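ABC transporter periplasmic-binding protein YtfQ (PDB 6HB0) probably binds a sugar, perhaps L-arabinofuranose, outside the membrane as the solute-binding component of a mycobacterial ABC transporter. Local coordinates at residues 236-241 and 256-261. Sequence-based numbering, arbitrary orientation.
Sequences DIKIVA and KFNYIV
Strands 238-242 and 259-263, joined by helix 246-253 in a beta-alpha-beta crossover, run side by side in one of the two sheets of this periplasmic-binding-protein fold, and Val240 pairs with Tyr259 and Ala241 with Ile260 in parallel register. Ala241 is gripped through both its backbone groups: its N donates to Tyr259 O (2.9 Å), and its O accepts from Val261 N (3.0 Å). Two residues earlier, at Ile239, the pattern changes: the side-chain OD1 of Asn258 takes the place that the carbonyl of Phe257 would have in a regular parallel pair. Ile239 N donates to Asn258 OD1 (2.8 Å), the donor tilted 23° from the amide plane, while Asn258 N returns a bond to Ile239 O (2.8 Å). Tyr259 N adds a weak second bond to that oxygen. The amide's other end is tied as well, ND2 bonding to Gly234 O, which should fix the flip of the group; Lys238 crosses it at about a right angle, Lys238 CB and CG packed against CG and OD1 of Asn258. On the sheet face carrying Ala241 and Ile260, with helix 216-228 also packing there, the Phe257 ring lies beside Ile239 and Ala241. Ala241 CB approaches Phe257 CE2 obliquely (3.8 Å). Ile239 CG2, anti to its backbone N, sits over one face in a CH-pi contact, 4.0 Å from the centroid of the Phe257 ring and shifted toward the CD1-CE1 rim.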
loop_
_atom_site.group_PDB
_atom_site.type_symbol
_atom_site.label_atom_id
_atom_site.label_comp_id
_atom_site.label_asym_id
_atom_site.label_seq_id
_atom_site.Cartn_x
_atom_site.Cartn_y
_atom_site.Cartn_z
ATOM N N ASP A 236 7.843 -27.159 0.993
ATOM C CA ASP A 236 6.879 -27.938 1.787
ATOM C C ASP A 236 5.642 -27.129 2.112
ATOM O O ASP A 236 4.513 -27.641 2.066
ATOM C CB ASP A 236 7.517 -28.350 3.103
ATOM C CG ASP A 236 8.689 -29.318 2.917
ATOM O OD1 ASP A 236 8.631 -30.078 1.909
ATOM O OD2 ASP A 236 9.613 -29.345 3.779
ATOM N N ILE A 237 5.878 -25.869 2.481
ATOM C CA ILE A 237 4.800 -24.927 2.750
ATOM C C ILE A 237 5.162 -23.683 1.954
ATOM O O ILE A 237 6.229 -23.085 2.147
ATOM C CB ILE A 237 4.702 -24.570 4.245
ATOM C CG1 ILE A 237 4.345 -25.821 5.067
ATOM C CG2 ILE A 237 3.648 -23.497 4.445
ATOM C CD1 ILE A 237 4.260 -25.629 6.579
ATOM N N LYS A 238 4.280 -23.316 1.051
ATOM C CA LYS A 238 4.451 -22.162 0.208
ATOM C C LYS A 238 3.987 -20.910 0.968
ATOM O O LYS A 238 3.129 -20.975 1.850
ATOM C CB LYS A 238 3.653 -22.362 -1.052
ATOM C CG LYS A 238 4.208 -23.502 -1.903
ATOM C CD LYS A 238 3.686 -23.452 -3.335
ATOM C CE LYS A 238 4.290 -24.533 -4.237
ATOM N NZ LYS A 238 5.485 -25.237 -3.689
ATOM N N ILE A 239 4.586 -19.773 0.633
ATOM C CA ILE A 239 4.291 -18.519 1.306
ATOM C C ILE A 239 3.974 -17.474 0.247
ATOM O O ILE A 239 4.766 -17.255 -0.720
ATOM C CB ILE A 239 5.478 -18.054 2.124
ATOM C CG1 ILE A 239 5.766 -19.042 3.239
ATOM C CG2 ILE A 239 5.189 -16.683 2.718
ATOM C CD1 ILE A 239 7.000 -18.739 4.019
ATOM N N VAL A 240 2.794 -16.894 0.360
ATOM C CA VAL A 240 2.412 -15.762 -0.489
ATOM C C VAL A 240 2.239 -14.571 0.465
ATOM O O VAL A 240 1.596 -14.717 1.527
ATOM C CB VAL A 240 1.188 -16.035 -1.354
ATOM C CG1 VAL A 240 -0.003 -16.537 -0.547
ATOM C CG2 VAL A 240 0.769 -14.807 -2.148
ATOM N N ALA A 241 2.864 -13.430 0.142
ATOM C CA ALA A 241 2.874 -12.261 1.059
ATOM C C ALA A 241 2.576 -10.974 0.371
ATOM O O ALA A 241 2.695 -10.862 -0.832
ATOM C CB ALA A 241 4.171 -12.181 1.804
ATOM N N LYS A 256 12.313 -19.048 -0.585
ATOM C CA LYS A 256 11.652 -19.287 0.715
ATOM C C LYS A 256 10.248 -18.690 0.774
ATOM O O LYS A 256 9.459 -19.117 1.585
ATOM C CB LYS A 256 12.519 -18.722 1.811
ATOM C CG LYS A 256 13.868 -19.417 1.786
ATOM C CD LYS A 256 14.623 -19.127 3.056
ATOM C CE LYS A 256 15.903 -19.925 3.119
ATOM N NZ LYS A 256 16.503 -19.623 4.437
ATOM N N PHE A 257 9.982 -17.662 -0.028
ATOM C CA PHE A 257 8.629 -17.214 -0.342
ATOM C C PHE A 257 8.380 -17.681 -1.782
ATOM O O PHE A 257 9.309 -18.006 -2.512
ATOM C CB PHE A 257 8.505 -15.685 -0.355
ATOM C CG PHE A 257 8.398 -15.011 0.977
ATOM C CD1 PHE A 257 8.744 -15.625 2.158
ATOM C CD2 PHE A 257 8.008 -13.671 1.013
ATOM C CE1 PHE A 257 8.660 -14.929 3.357
ATOM C CE2 PHE A 257 7.901 -12.982 2.197
ATOM C CZ PHE A 257 8.230 -13.607 3.367
ATOM N N ASN A 258 7.117 -17.720 -2.192
ATOM C CA ASN A 258 6.749 -18.080 -3.551
ATOM C C ASN A 258 6.165 -16.951 -4.343
ATOM O O ASN A 258 6.252 -16.942 -5.577
ATOM C CB ASN A 258 5.771 -19.251 -3.482
ATOM C CG ASN A 258 6.371 -20.428 -2.713
ATOM O OD1 ASN A 258 6.323 -20.464 -1.492
ATOM N ND2 ASN A 258 7.028 -21.331 -3.423
ATOM N N TYR A 259 5.526 -15.979 -3.671
ATOM C CA TYR A 259 4.901 -14.900 -4.400
ATOM C C TYR A 259 4.708 -13.691 -3.480
ATOM O O TYR A 259 4.336 -13.839 -2.286
ATOM C CB TYR A 259 3.574 -15.356 -4.961
ATOM C CG TYR A 259 3.010 -14.509 -6.082
ATOM C CD1 TYR A 259 3.658 -14.431 -7.317
ATOM C CD2 TYR A 259 1.833 -13.809 -5.923
ATOM C CE1 TYR A 259 3.146 -13.647 -8.349
ATOM C CE2 TYR A 259 1.311 -13.043 -6.953
ATOM C CZ TYR A 259 1.983 -12.998 -8.162
ATOM O OH TYR A 259 1.444 -12.237 -9.128
ATOM N N ILE A 260 4.968 -12.498 -4.042
ATOM C CA ILE A 260 4.717 -11.240 -3.369
ATOM C C ILE A 260 3.850 -10.338 -4.235
ATOM O O ILE A 260 4.013 -10.277 -5.458
ATOM C CB ILE A 260 6.030 -10.568 -3.023
ATOM C CG1 ILE A 260 6.713 -11.292 -1.887
ATOM C CG2 ILE A 260 5.803 -9.104 -2.607
ATOM C CD1 ILE A 260 8.136 -10.805 -1.688
ATOM N N VAL A 261 2.894 -9.659 -3.609
ATOM C CA VAL A 261 2.085 -8.652 -4.258
ATOM C C VAL A 261 2.202 -7.345 -3.501
ATOM O O VAL A 261 2.438 -7.350 -2.278
ATOM C CB VAL A 261 0.582 -9.043 -4.357
ATOM C CG1 VAL A 261 0.433 -10.288 -5.205
ATOM C CG2 VAL A 261 -0.006 -9.275 -3.009
#